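Local coordinates for protein peptidoglycan-N-acetylglucosamine deacetylase BC_1974 (Bacillus cereus, PDB 5N1P) that removes the N-acetyl group from N-acetylglucosamine residues of peptidoglycan, releasing acetate, as a zinc-dependent polysaccharide deacetylase, at residues K24-F32 and K181-Y190. Residues are numbered along the deposited sequence; the frame is centred on the assembly and turned at random.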
ATOM      1  N   LYS A  24     -16.136   0.455  -1.080  1.00 31.22           N
ATOM      2  CA  LYS A  24     -17.319   0.763  -0.278  1.00 36.35           C
ATOM      3  C   LYS A  24     -18.497  -0.145  -0.624  1.00 38.22           C
ATOM      4  O   LYS A  24     -19.217  -0.599   0.268  1.00 39.21           O
ATOM      5  CB  LYS A  24     -17.723   2.228  -0.458  1.00 36.68           C
ATOM      6  CG  LYS A  24     -18.901   2.648   0.415  1.00 50.06           C
ATOM      7  CD  LYS A  24     -19.309   4.085   0.148  1.00 62.09           C
ATOM      8  CE  LYS A  24     -18.212   5.059   0.545  1.00 67.12           C
ATOM      9  NZ  LYS A  24     -18.667   6.473   0.426  1.00 73.24           N
ATOM     10  N   GLN A  25     -18.682  -0.413  -1.914  1.00 33.35           N
ATOM     11  CA  GLN A  25     -19.772  -1.273  -2.388  1.00 35.02           C
ATOM     12  C   GLN A  25     -19.629  -2.722  -1.916  1.00 39.52           C
ATOM     13  O   GLN A  25     -20.612  -3.470  -1.885  1.00 43.73           O
ATOM     14  CB  GLN A  25     -19.848  -1.218  -3.915  1.00 41.56           C
ATOM     15  CG  GLN A  25     -20.441   0.088  -4.443  1.00 58.73           C
ATOM     16  CD  GLN A  25     -20.112   0.346  -5.902  1.00 68.20           C
ATOM     17  OE1 GLN A  25     -19.561  -0.514  -6.587  1.00 74.14           O
ATOM     18  NE2 GLN A  25     -20.453   1.537  -6.385  1.00 68.66           N
ATOM     19  N   HIS A  26     -18.412  -3.109  -1.536  1.00 38.86           N
ATOM     20  CA  HIS A  26     -18.170  -4.447  -0.990  1.00 42.62           C
ATOM     21  C   HIS A  26     -17.813  -4.400   0.496  1.00 39.04           C
ATOM     22  O   HIS A  26     -17.382  -5.406   1.060  1.00 41.31           O
ATOM     23  CB  HIS A  26     -17.048  -5.158  -1.753  1.00 48.52           C
ATOM     24  CG  HIS A  26     -17.367  -5.443  -3.187  1.00 50.79           C
ATOM     25  ND1 HIS A  26     -17.208  -4.506  -4.187  1.00 51.43           N
ATOM     26  CD2 HIS A  26     -17.819  -6.566  -3.793  1.00 58.39           C
ATOM     27  CE1 HIS A  26     -17.556  -5.037  -5.344  1.00 57.96           C
ATOM     28  NE2 HIS A  26     -17.932  -6.286  -5.133  1.00 63.30           N
ATOM     29  N   ASP A  27     -17.996  -3.234   1.114  1.00 38.58           N
ATOM     30  CA  ASP A  27     -17.662  -3.007   2.521  1.00 46.88           C
ATOM     31  C   ASP A  27     -16.278  -3.541   2.874  1.00 42.34           C
ATOM     32  O   ASP A  27     -16.087  -4.193   3.901  1.00 42.71           O
ATOM     33  CB  ASP A  27     -18.724  -3.631   3.432  1.00 64.75           C
ATOM     34  CG  ASP A  27     -20.075  -2.954   3.295  1.00 85.96           C
ATOM     35  OD1 ASP A  27     -20.152  -1.729   3.535  1.00 95.06           O
ATOM     36  OD2 ASP A  27     -21.059  -3.641   2.944  1.00 92.94           O
ATOM     37  N   ALA A  28     -15.318  -3.269   2.000  1.00 31.64           N
ATOM     38  CA  ALA A  28     -13.942  -3.679   2.216  1.00 27.76           C
ATOM     39  C   ALA A  28     -13.118  -2.471   2.632  1.00 28.28           C
ATOM     40  O   ALA A  28     -13.356  -1.369   2.147  1.00 29.89           O
ATOM     41  CB  ALA A  28     -13.367  -4.300   0.959  1.00 32.71           C
ATOM     42  N   LYS A  29     -12.168  -2.682   3.539  1.00 27.21           N
ATOM     43  CA  LYS A  29     -11.258  -1.625   3.970  1.00 23.97           C
ATOM     44  C   LYS A  29      -9.866  -1.991   3.478  1.00 24.56           C
ATOM     45  O   LYS A  29      -9.506  -3.165   3.433  1.00 26.21           O
ATOM     46  CB  LYS A  29     -11.276  -1.458   5.492  1.00 27.79           C
ATOM     47  CG  LYS A  29     -12.642  -1.095   6.084  1.00 32.09           C
ATOM     48  CD  LYS A  29     -13.197   0.183   5.483  1.00 31.26           C
ATOM     49  CE  LYS A  29     -14.334   0.752   6.342  1.00 37.74           C
ATOM     50  NZ  LYS A  29     -15.538  -0.120   6.324  1.00 41.83           N
ATOM     51  N   ALA A  30      -9.082  -0.993   3.095  1.00 22.32           N
ATOM     52  CA  ALA A  30      -7.791  -1.240   2.477  1.00 19.75           C
ATOM     53  C   ALA A  30      -6.762  -0.251   2.992  1.00 19.28           C
ATOM     54  O   ALA A  30      -7.056   0.561   3.880  1.00 20.31           O
ATOM     55  CB  ALA A  30      -7.914  -1.143   0.960  1.00 20.31           C
ATOM     56  N   THR A  31      -5.554  -0.331   2.432  1.00 16.95           N
ATOM     57  CA  THR A  31      -4.426   0.478   2.888  1.00 18.19           C
ATOM     58  C   THR A  31      -3.801   1.152   1.677  1.00 17.92           C
ATOM     59  O   THR A  31      -3.614   0.512   0.651  1.00 18.80           O
ATOM     60  CB  THR A  31      -3.404  -0.413   3.624  1.00 19.22           C
ATOM     61  OG1 THR A  31      -4.037  -0.994   4.776  1.00 22.29           O
ATOM     62  CG2 THR A  31      -2.165   0.370   4.055  1.00 20.36           C
ATOM     63  N   PHE A  32      -3.495   2.444   1.791  1.00 17.30           N
ATOM     64  CA  PHE A  32      -2.963   3.226   0.682  1.00 15.74           C
ATOM     65  C   PHE A  32      -1.621   3.809   1.059  1.00 18.15           C
ATOM     66  O   PHE A  32      -1.496   4.379   2.134  1.00 18.45           O
ATOM     67  CB  PHE A  32      -3.920   4.375   0.316  1.00 17.11           C
ATOM     68  CG  PHE A  32      -5.208   3.909  -0.290  1.00 16.48           C
ATOM     69  CD1 PHE A  32      -6.273   3.532   0.509  1.00 17.70           C
ATOM     70  CD2 PHE A  32      -5.331   3.793  -1.663  1.00 17.99           C
ATOM     71  CE1 PHE A  32      -7.449   3.071  -0.051  1.00 20.46           C
ATOM     72  CE2 PHE A  32      -6.509   3.346  -2.238  1.00 21.66           C
ATOM     73  CZ  PHE A  32      -7.573   2.981  -1.429  1.00 21.99           C
ATOM     74  N   LYS A 181     -13.141 -13.600  -0.458  1.00 47.99           N
ATOM     75  CA  LYS A 181     -14.268 -13.758   0.468  1.00 40.56           C
ATOM     76  C   LYS A 181     -14.728 -15.205   0.494  1.00 54.00           C
ATOM     77  O   LYS A 181     -15.086 -15.739   1.546  1.00 52.42           O
ATOM     78  CB  LYS A 181     -15.441 -12.851   0.083  1.00 50.58           C
ATOM     79  CG  LYS A 181     -15.228 -11.378   0.405  1.00 59.02           C
ATOM     80  CD  LYS A 181     -16.473 -10.548   0.118  1.00 66.64           C
ATOM     81  CE  LYS A 181     -16.222  -9.068   0.387  1.00 66.04           C
ATOM     82  NZ  LYS A 181     -17.435  -8.238   0.147  1.00 68.95           N
ATOM     83  N   GLU A 182     -14.704 -15.826  -0.680  1.00 51.78           N
ATOM     84  CA  GLU A 182     -15.096 -17.220  -0.828  1.00 57.57           C
ATOM     85  C   GLU A 182     -14.158 -18.122  -0.041  1.00 63.17           C
ATOM     86  O   GLU A 182     -14.561 -19.182   0.439  1.00 65.45           O
ATOM     87  CB  GLU A 182     -15.112 -17.613  -2.305  1.00 61.77           C
ATOM     88  CG  GLU A 182     -16.421 -17.288  -3.010  1.00 68.09           C
ATOM     89  CD  GLU A 182     -16.277 -17.216  -4.520  1.00 69.17           C
ATOM     90  OE1 GLU A 182     -15.195 -17.572  -5.033  1.00 61.80           O
ATOM     91  OE2 GLU A 182     -17.252 -16.817  -5.195  1.00 66.59           O
ATOM     92  N   LYS A 183     -12.910 -17.687   0.110  1.00 56.38           N
ATOM     93  CA  LYS A 183     -11.920 -18.478   0.831  1.00 56.43           C
ATOM     94  C   LYS A 183     -11.800 -18.066   2.285  1.00 47.07           C
ATOM     95  O   LYS A 183     -10.853 -18.447   2.971  1.00 57.53           O
ATOM     96  CB  LYS A 183     -10.570 -18.382   0.148  1.00 50.06           C
ATOM     97  CG  LYS A 183     -10.656 -18.649  -1.327  1.00 51.92           C
ATOM     98  CD  LYS A 183      -9.403 -18.192  -2.028  1.00 51.83           C
ATOM     99  CE  LYS A 183      -8.193 -18.966  -1.560  1.00 52.93           C
ATOM    100  NZ  LYS A 183      -7.118 -18.900  -2.580  1.00 52.22           N
ATOM    101  N   GLY A 184     -12.778 -17.295   2.748  1.00 53.19           N
ATOM    102  CA  GLY A 184     -12.905 -16.985   4.156  1.00 54.13           C
ATOM    103  C   GLY A 184     -12.035 -15.845   4.641  1.00 45.91           C
ATOM    104  O   GLY A 184     -11.829 -15.707   5.844  1.00 55.05           O
ATOM    105  N   TYR A 185     -11.521 -15.033   3.719  1.00 46.67           N
ATOM    106  CA  TYR A 185     -10.784 -13.825   4.100  1.00 43.09           C
ATOM    107  C   TYR A 185     -11.749 -12.679   4.386  1.00 46.28           C
ATOM    108  O   TYR A 185     -12.742 -12.504   3.680  1.00 51.90           O
ATOM    109  CB  TYR A 185      -9.794 -13.388   3.002  1.00 43.93           C
ATOM    110  CG  TYR A 185      -8.550 -14.240   2.871  1.00 42.19           C
ATOM    111  CD1 TYR A 185      -7.432 -14.017   3.670  1.00 40.48           C
ATOM    112  CD2 TYR A 185      -8.493 -15.271   1.943  1.00 47.29           C
ATOM    113  CE1 TYR A 185      -6.290 -14.802   3.540  1.00 42.46           C
ATOM    114  CE2 TYR A 185      -7.365 -16.052   1.806  1.00 44.67           C
ATOM    115  CZ  TYR A 185      -6.271 -15.828   2.606  1.00 44.17           C
ATOM    116  OH  TYR A 185      -5.154 -16.623   2.457  1.00 41.19           O
ATOM    117  N   GLU A 186     -11.460 -11.905   5.427  1.00 41.35           N
ATOM    118  CA  GLU A 186     -12.075 -10.593   5.597  1.00 45.43           C
ATOM    119  C   GLU A 186     -11.095  -9.526   5.109  1.00 42.91           C
ATOM    120  O   GLU A 186      -9.883  -9.740   5.118  1.00 40.14           O
ATOM    121  CB  GLU A 186     -12.465 -10.349   7.055  1.00 46.48           C
ATOM    122  CG  GLU A 186     -13.845 -10.894   7.421  1.00 60.07           C
ATOM    123  CD  GLU A 186     -13.969 -11.268   8.888  1.00 79.49           C
ATOM    124  OE1 GLU A 186     -13.278 -10.653   9.725  1.00 85.21           O
ATOM    125  OE2 GLU A 186     -14.765 -12.179   9.204  1.00 89.99           O
ATOM    126  N   PHE A 187     -11.617  -8.385   4.674  1.00 37.48           N
ATOM    127  CA  PHE A 187     -10.764  -7.316   4.163  1.00 37.54           C
ATOM    128  C   PHE A 187     -10.645  -6.153   5.130  1.00 41.60           C
ATOM    129  O   PHE A 187     -11.593  -5.388   5.323  1.00 41.91           O
ATOM    130  CB  PHE A 187     -11.291  -6.825   2.821  1.00 39.06           C
ATOM    131  CG  PHE A 187     -11.071  -7.800   1.709  1.00 47.97           C
ATOM    132  CD1 PHE A 187      -9.888  -7.781   0.984  1.00 54.82           C
ATOM    133  CD2 PHE A 187     -12.026  -8.752   1.405  1.00 57.42           C
ATOM    134  CE1 PHE A 187      -9.670  -8.682  -0.034  1.00 62.13           C
ATOM    135  CE2 PHE A 187     -11.815  -9.655   0.388  1.00 59.86           C
ATOM    136  CZ  PHE A 187     -10.635  -9.619  -0.331  1.00 56.16           C
ATOM    137  N   GLU A 188      -9.465  -6.017   5.730  1.00 31.99           N
ATOM    138  CA  GLU A 188      -9.248  -4.965   6.711  1.00 31.58           C
ATOM    139  C   GLU A 188      -8.151  -4.018   6.290  1.00 29.06           C
ATOM    140  O   GLU A 188      -7.261  -4.367   5.507  1.00 27.58           O
ATOM    141  CB  GLU A 188      -8.895  -5.546   8.079  1.00 35.01           C
ATOM    142  CG  GLU A 188     -10.045  -6.278   8.760  1.00 44.79           C
ATOM    143  CD  GLU A 188      -9.793  -6.478  10.240  1.00 61.45           C
ATOM    144  OE1 GLU A 188      -8.644  -6.805  10.604  1.00 59.36           O
ATOM    145  OE2 GLU A 188     -10.742  -6.313  11.037  1.00 71.22           O
ATOM    146  N   ALA A 189      -8.234  -2.808   6.821  1.00 28.95           N
ATOM    147  CA  ALA A 189      -7.138  -1.861   6.690  1.00 26.87           C
ATOM    148  C   ALA A 189      -6.070  -2.185   7.719  1.00 25.90           C
ATOM    149  O   ALA A 189      -6.328  -2.859   8.708  1.00 27.18           O
ATOM    150  CB  ALA A 189      -7.622  -0.444   6.883  1.00 27.41           C
ATOM    151  N   TYR A 190      -4.870  -1.680   7.488  1.00 24.03           N
ATOM    152  CA  TYR A 190      -3.856  -1.675   8.519  1.00 23.91           C
ATOM    153  C   TYR A 190      -4.301  -0.857   9.700  1.00 25.12           C
ATOM    154  O   TYR A 190      -4.954   0.160   9.560  1.00 24.71           O
ATOM    155  CB  TYR A 190      -2.533  -1.131   7.980  1.00 21.49           C
ATOM    156  CG  TYR A 190      -1.437  -0.991   9.013  1.00 21.91           C
ATOM    157  CD1 TYR A 190      -0.611  -2.070   9.325  1.00 22.80           C
ATOM    158  CD2 TYR A 190      -1.199   0.230   9.653  1.00 20.60           C
ATOM    159  CE1 TYR A 190       0.408  -1.945  10.263  1.00 22.92           C
ATOM    160  CE2 TYR A 190      -0.192   0.363  10.590  1.00 21.57           C
ATOM    161  CZ  TYR A 190       0.619  -0.728  10.882  1.00 22.52           C
ATOM    162  OH  TYR A 190       1.619  -0.545  11.817  1.00 25.41           O
TER
HETATM  163  O   HOH W   1      -5.214  -3.288   3.908  1.00 22.21           O
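Thr31 OG1 accepts a nearly straight hydrogen bond (165°) from the backbone N of Tyr190 at 2.9 Å, at the buried end of the contact. With chi1 at -62°, Thr31 sets OG1 beside its own backbone N and facing residues 189-190, where a water also bonds it at 2.7 Å; that water donates to Glu188 O. Midway, Lys29 N reaches Phe187 O at 3.3 Å from 56° out of the carbonyl plane, a rather long bond, off the lone pairs. At the surface, the Lys181 chain, extended beyond CG, carries NZ to His26 O, 3.0 Å away in the carbonyl plane on a lone pair. Helices 16-25 and 167-182 both end in Schellman motifs, and this lysine, in the last turn of the second, bonds the turn that ends the first.

The apolar contact is small: Ala28 CB meets Phe187 CB at 3.8 Å, with Leu177 of helix 167-182 against both side chains. Separately, the Ala189 methyl closes on Ala30 O at 3.2 Å. Strands 31-34 and 185-187 each pair with strand 2-9 in the parallel sheet of the NodB-type deacetylase fold. Polar bonds join the segments, two side chain to backbone and one backbone to backbone, with Thr31 OG1 satisfied twice, about 7 Å from the side chain of Asp9, the probable catalytic base.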